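Local coordinates for FOG-3 protein (Caenorhabditis elegans, PDB 5TD6), which specifies sperm fate in the nematode germline as part of an RNA-binding multimer, the chain here being its BTG/Tob domain, at residues S38-T43 with M54-N59; T60-C65 with P85-I90. The protein carries 2 engineered substitutions. One frame throughout, in Å; residues are numbered along the deposited sequence.

In the fold
Both contacts lie within the BTG/Tob domain and follow each other along the chain, interaction 1 closing at N59 and interaction 2 opening at T60; their centres are about 13 Å apart. Interaction 1 sets the end of helix 22-41 against the short helix 53-56 and the start of strand 58-59. Interaction 2 joins the loop after that strand to the loop leading into strand 89-93, with helices 65-71 and 77-83 in between along the chain. The two strands are antiparallel neighbours in the domain's sheet, and I58 O lies 2.8 Å from I90 N, a probable hydrogen bond joining the two sites. Strand 58-59 thus lies between the end of helix 22-41 and strand 89-93, where helices and sheet meet.

Interaction 1: residues S38-T43 with M54-N59; sequences SHFSST and MKRMIN
H39, its CG anti to the backbone N (chi1 -175°), swings its imidazole to the end of the short helix 53-56, where NE2 comes to 3.2 Å from K55 O and the ring edge faces the carbonyl oxygen of R56. The ring also lies against that of Y35, one turn back on helix 22-41. F40, with CG beside its own backbone N, also meets R56: CD1 packs 3.7 Å from R56 CG, and CE1 brings the ring edge to 3.4 Å from R56 O. The phenyl and guanidinium planes stand almost perpendicular, 82° apart, so the ring rests on the arginine's aliphatic stem and does not stack on its charged end. Past the helix, T43 holds OG1 between its backbone N and carbonyl carbon, ready to accept a hydrogen bond from R56 NH1 (3.1 Å, N-H...O 142°), OG1 lying somewhat out of the guanidinium plane. The bend of R56 at chi3 takes the guanidinium on to N93 OD1, A92 O and N51 O. The buried arginine is therefore met by neutral oxygens from several chain segments, which probably spread its charge while linking the loop after helix 22-41, the loop before helix 53-56 and strand 89-93.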
loop_
_atom_site.group_PDB
_atom_site.type_symbol
_atom_site.label_atom_id
_atom_site.label_comp_id
_atom_site.label_asym_id
_atom_site.label_seq_id
_atom_site.Cartn_x
_atom_site.Cartn_y
_atom_site.Cartn_z
ATOM N N SER B 38 -14.506 -12.982 -1.810
ATOM C CA SER B 38 -15.747 -13.728 -1.654
ATOM C C SER B 38 -16.763 -12.982 -0.779
ATOM O O SER B 38 -17.930 -12.870 -1.128
ATOM C CB SER B 38 -15.447 -15.105 -1.067
ATOM O OG SER B 38 -16.539 -15.576 -0.295
ATOM N N HIS B 39 -16.290 -12.455 0.346
ATOM C CA HIS B 39 -17.106 -11.776 1.351
ATOM C C HIS B 39 -17.684 -10.457 0.829
ATOM O O HIS B 39 -18.778 -10.051 1.230
ATOM C CB HIS B 39 -16.242 -11.542 2.608
ATOM C CG HIS B 39 -16.973 -10.962 3.787
ATOM N ND1 HIS B 39 -18.068 -11.571 4.367
ATOM C CD2 HIS B 39 -16.720 -9.860 4.535
ATOM C CE1 HIS B 39 -18.477 -10.849 5.397
ATOM N NE2 HIS B 39 -17.674 -9.806 5.522
ATOM N N PHE B 40 -16.952 -9.800 -0.073
ATOM C CA PHE B 40 -17.332 -8.480 -0.592
ATOM C C PHE B 40 -18.202 -8.526 -1.859
ATOM O O PHE B 40 -18.945 -7.580 -2.142
ATOM C CB PHE B 40 -16.079 -7.647 -0.916
ATOM C CG PHE B 40 -15.253 -7.260 0.299
ATOM C CD1 PHE B 40 -15.712 -7.492 1.582
ATOM C CD2 PHE B 40 -14.011 -6.669 0.135
ATOM C CE1 PHE B 40 -14.956 -7.123 2.686
ATOM C CE2 PHE B 40 -13.247 -6.305 1.224
ATOM C CZ PHE B 40 -13.721 -6.527 2.502
ATOM N N SER B 41 -18.082 -9.607 -2.625
ATOM C CA SER B 41 -18.621 -9.650 -3.989
ATOM C C SER B 41 -20.134 -9.453 -4.088
ATOM O O SER B 41 -20.604 -8.771 -4.982
ATOM C CB SER B 41 -18.253 -10.970 -4.667
ATOM O OG SER B 41 -16.965 -10.889 -5.257
ATOM N N SER B 42 -20.902 -10.027 -3.176
ATOM C CA SER B 42 -22.351 -9.958 -3.335
ATOM C C SER B 42 -22.951 -8.571 -3.037
ATOM O O SER B 42 -24.065 -8.291 -3.449
ATOM C CB SER B 42 -23.020 -11.017 -2.466
ATOM O OG SER B 42 -22.558 -10.927 -1.139
ATOM N N THR B 43 -22.227 -7.699 -2.343
ATOM C CA THR B 43 -22.784 -6.378 -2.042
ATOM C C THR B 43 -22.044 -5.226 -2.727
ATOM O O THR B 43 -22.468 -4.067 -2.635
ATOM C CB THR B 43 -22.809 -6.103 -0.526
ATOM O OG1 THR B 43 -21.496 -6.280 0.026
ATOM C CG2 THR B 43 -23.790 -7.059 0.155
ATOM N N MET B 54 -21.903 -2.173 6.043
ATOM C CA MET B 54 -21.923 -2.849 7.326
ATOM C C MET B 54 -21.657 -4.333 7.165
ATOM O O MET B 54 -20.931 -4.925 7.959
ATOM C CB MET B 54 -23.262 -2.612 8.028
ATOM C CG MET B 54 -23.471 -1.163 8.425
ATOM S SD MET B 54 -22.131 -0.590 9.495
ATOM C CE MET B 54 -22.326 -1.725 10.870
ATOM N N LYS B 55 -22.247 -4.939 6.142
ATOM C CA LYS B 55 -22.036 -6.365 5.914
ATOM C C LYS B 55 -20.580 -6.694 5.627
ATOM O O LYS B 55 -20.141 -7.817 5.856
ATOM C CB LYS B 55 -22.898 -6.870 4.754
ATOM C CG LYS B 55 -23.651 -8.156 5.104
ATOM C CD LYS B 55 -23.479 -9.255 4.053
ATOM C CE LYS B 55 -24.021 -10.584 4.584
ATOM N NZ LYS B 55 -23.415 -11.775 3.922
ATOM N N ARG B 56 -19.828 -5.715 5.123
ATOM C CA ARG B 56 -18.459 -5.968 4.686
ATOM C C ARG B 56 -17.428 -5.719 5.771
ATOM O O ARG B 56 -16.323 -6.267 5.718
ATOM C CB ARG B 56 -18.139 -5.113 3.453
ATOM C CG ARG B 56 -18.813 -5.635 2.182
ATOM C CD ARG B 56 -18.321 -4.906 0.924
ATOM N NE ARG B 56 -18.469 -3.459 1.031
ATOM C CZ ARG B 56 -19.446 -2.771 0.454
ATOM N NH1 ARG B 56 -20.368 -3.408 -0.266
ATOM N NH2 ARG B 56 -19.500 -1.453 0.590
ATOM N N MET B 57 -17.785 -4.899 6.754
ATOM C CA MET B 57 -16.835 -4.502 7.782
ATOM C C MET B 57 -16.246 -5.714 8.492
ATOM O O MET B 57 -16.918 -6.728 8.680
ATOM C CB MET B 57 -17.501 -3.576 8.803
ATOM C CG MET B 57 -18.314 -4.285 9.865
ATOM S SD MET B 57 -19.136 -3.123 10.977
ATOM C CE MET B 57 -18.837 -3.907 12.563
ATOM N N ILE B 58 -14.975 -5.614 8.856
ATOM C CA ILE B 58 -14.354 -6.695 9.608
ATOM C C ILE B 58 -13.737 -6.156 10.883
ATOM O O ILE B 58 -13.472 -4.962 11.012
ATOM C CB ILE B 58 -13.277 -7.451 8.800
ATOM C CG1 ILE B 58 -12.130 -6.520 8.409
ATOM C CG2 ILE B 58 -13.893 -8.137 7.582
ATOM C CD1 ILE B 58 -11.108 -7.173 7.510
ATOM N N ASN B 59 -13.576 -7.055 11.849
ATOM C CA ASN B 59 -13.075 -6.752 13.192
ATOM C C ASN B 59 -11.850 -7.620 13.473
ATOM O O ASN B 59 -11.923 -8.849 13.379
ATOM C CB ASN B 59 -14.186 -7.000 14.216
ATOM C CG ASN B 59 -13.795 -6.612 15.640
ATOM O OD1 ASN B 59 -12.801 -7.096 16.199
ATOM N ND2 ASN B 59 -14.595 -5.736 16.235
#

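Interaction 2: residues T60-C65 with P85-I90; sequences TTTSLC and PTNMII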
loop_
_atom_site.group_PDB
_atom_site.type_symbol
_atom_site.label_atom_id
_atom_site.label_comp_id
_atom_site.label_asym_id
_atom_site.label_seq_id
_atom_site.Cartn_x
_atom_site.Cartn_y
_atom_site.Cartn_z
ATOM N N THR B 60 -10.722 -6.996 13.808
ATOM C CA THR B 60 -9.468 -7.739 13.937
ATOM C C THR B 60 -9.507 -8.793 15.050
ATOM O O THR B 60 -8.689 -9.721 15.081
ATOM C CB THR B 60 -8.274 -6.801 14.192
ATOM O OG1 THR B 60 -8.491 -6.051 15.392
ATOM C CG2 THR B 60 -8.072 -5.844 13.006
ATOM N N THR B 61 -10.465 -8.658 15.955
ATOM C CA THR B 61 -10.603 -9.621 17.036
ATOM C C THR B 61 -11.672 -10.672 16.735
ATOM O O THR B 61 -11.410 -11.875 16.816
ATOM C CB THR B 61 -10.960 -8.923 18.357
ATOM O OG1 THR B 61 -9.858 -8.108 18.782
ATOM C CG2 THR B 61 -11.275 -9.956 19.429
ATOM N N THR B 62 -12.869 -10.216 16.370
ATOM C CA THR B 62 -14.015 -11.114 16.287
ATOM C C THR B 62 -14.316 -11.684 14.899
ATOM O O THR B 62 -15.123 -12.605 14.779
ATOM C CB THR B 62 -15.280 -10.416 16.804
ATOM O OG1 THR B 62 -15.693 -9.397 15.885
ATOM C CG2 THR B 62 -15.011 -9.799 18.168
ATOM N N SER B 63 -13.694 -11.150 13.851
ATOM C CA SER B 63 -13.864 -11.738 12.520
ATOM C C SER B 63 -12.930 -12.920 12.366
ATOM O O SER B 63 -11.722 -12.803 12.586
ATOM C CB SER B 63 -13.603 -10.721 11.412
ATOM O OG SER B 63 -14.632 -9.754 11.339
ATOM N N LEU B 64 -13.484 -14.062 11.980
ATOM C CA LEU B 64 -12.695 -15.288 11.917
ATOM C C LEU B 64 -11.779 -15.352 10.710
ATOM O O LEU B 64 -10.931 -16.235 10.629
ATOM C CB LEU B 64 -13.612 -16.509 11.937
ATOM C CG LEU B 64 -14.172 -16.760 13.338
ATOM C CD1 LEU B 64 -15.416 -17.633 13.280
ATOM C CD2 LEU B 64 -13.102 -17.392 14.208
ATOM N N CYS B 65 -11.914 -14.404 9.785
ATOM C CA CYS B 65 -11.100 -14.475 8.589
ATOM C C CYS B 65 -9.607 -14.383 8.911
ATOM O O CYS B 65 -8.785 -14.966 8.216
ATOM C CB CYS B 65 -11.498 -13.376 7.592
ATOM S SG CYS B 65 -11.343 -11.671 8.178
ATOM N N PRO B 85 -3.845 -5.477 16.049
ATOM C CA PRO B 85 -4.511 -4.686 17.089
ATOM C C PRO B 85 -5.803 -5.352 17.549
ATOM O O PRO B 85 -6.416 -6.071 16.776
ATOM C CB PRO B 85 -4.802 -3.357 16.384
ATOM C CG PRO B 85 -4.894 -3.722 14.933
ATOM C CD PRO B 85 -3.874 -4.805 14.737
ATOM N N THR B 86 -6.213 -5.124 18.791
ATOM C CA THR B 86 -7.451 -5.721 19.274
ATOM C C THR B 86 -8.641 -4.814 18.964
ATOM O O THR B 86 -8.563 -3.599 19.124
ATOM C CB THR B 86 -7.389 -6.013 20.793
ATOM O OG1 THR B 86 -7.526 -4.790 21.532
ATOM C CG2 THR B 86 -6.073 -6.673 21.153
ATOM N N ASN B 87 -9.725 -5.424 18.494
ATOM C CA ASN B 87 -11.000 -4.750 18.255
ATOM C C ASN B 87 -10.927 -3.521 17.339
ATOM O O ASN B 87 -11.647 -2.544 17.530
ATOM C CB ASN B 87 -11.637 -4.364 19.591
ATOM C CG ASN B 87 -11.985 -5.579 20.436
ATOM O OD1 ASN B 87 -12.502 -6.575 19.926
ATOM N ND2 ASN B 87 -11.681 -5.512 21.727
ATOM N N MET B 88 -10.069 -3.587 16.331
ATOM C CA MET B 88 -10.104 -2.594 15.259
ATOM C C MET B 88 -11.143 -2.971 14.207
ATOM O O MET B 88 -11.225 -4.129 13.795
ATOM C CB MET B 88 -8.735 -2.461 14.625
ATOM C CG MET B 88 -8.695 -1.492 13.474
ATOM S SD MET B 88 -7.021 -1.420 12.872
ATOM C CE MET B 88 -6.217 -0.409 14.121
ATOM N N ILE B 89 -11.955 -2.002 13.790
ATOM C CA ILE B 89 -12.967 -2.259 12.776
ATOM C C ILE B 89 -12.516 -1.617 11.467
ATOM O O ILE B 89 -12.198 -0.432 11.434
ATOM C CB ILE B 89 -14.353 -1.725 13.191
ATOM C CG1 ILE B 89 -14.789 -2.341 14.528
ATOM C CG2 ILE B 89 -15.395 -2.028 12.128
ATOM C CD1 ILE B 89 -15.762 -1.486 15.293
ATOM N N ILE B 90 -12.456 -2.421 10.410
ATOM C CA ILE B 90 -11.951 -1.992 9.102
ATOM C C ILE B 90 -13.047 -2.142 8.053
ATOM O O ILE B 90 -13.730 -3.163 7.995
ATOM C CB ILE B 90 -10.717 -2.813 8.676
ATOM C CG1 ILE B 90 -9.695 -2.841 9.812
ATOM C CG2 ILE B 90 -10.077 -2.237 7.400
ATOM C CD1 ILE B 90 -8.501 -3.747 9.545
#
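The hydroxyl of T60 is gripped twice: it donates to P85 O over a very short 2.5 Å and accepts the backbone N-H of M88, N to OG1 3.1 Å. Its proton does not follow a lone pair of the proline carbonyl, since OG1 stands 38° above the carbonyl plane. Chi1 of 59° puts OG1 in the crowded position between the backbone N and the carbonyl carbon, from which it can serve both partners. The backbone of the same residue adds the straightest bond, T60 N to M88 O at 2.9 Å (160°), lying in the carbonyl plane. Next along, T61 turns OG1 beside its own backbone N and takes the N-H of N87, N to OG1 2.7 Å, so two successive threonine hydroxyls receive two successive amides. N87 has a left-handed backbone conformation, and its side chain folds back until OD1 sits 3.2 Å from T61 CB.

Farther out the contact is apolar. T60 CG2 lies 3.8 Å from M88 CB, near the ring of P85, and meets the tip of I90 at CD1. M88 and I90 also reach F11 of helix 2-13, which places this side of the contact toward the helical layer.

The T60-M88 pairing keeps the antiparallel register of I58 with I90, but the threonine hydroxyl replaces its backbone carbonyl as acceptor for M88 N. N59 OD1 accepts T61 N, as in an Asx turn, and T62 N as well; here the antiparallel pairing of strands 58-59 and 89-93 gives way to loop, at the edge of the BTG/Tob domain's sheet.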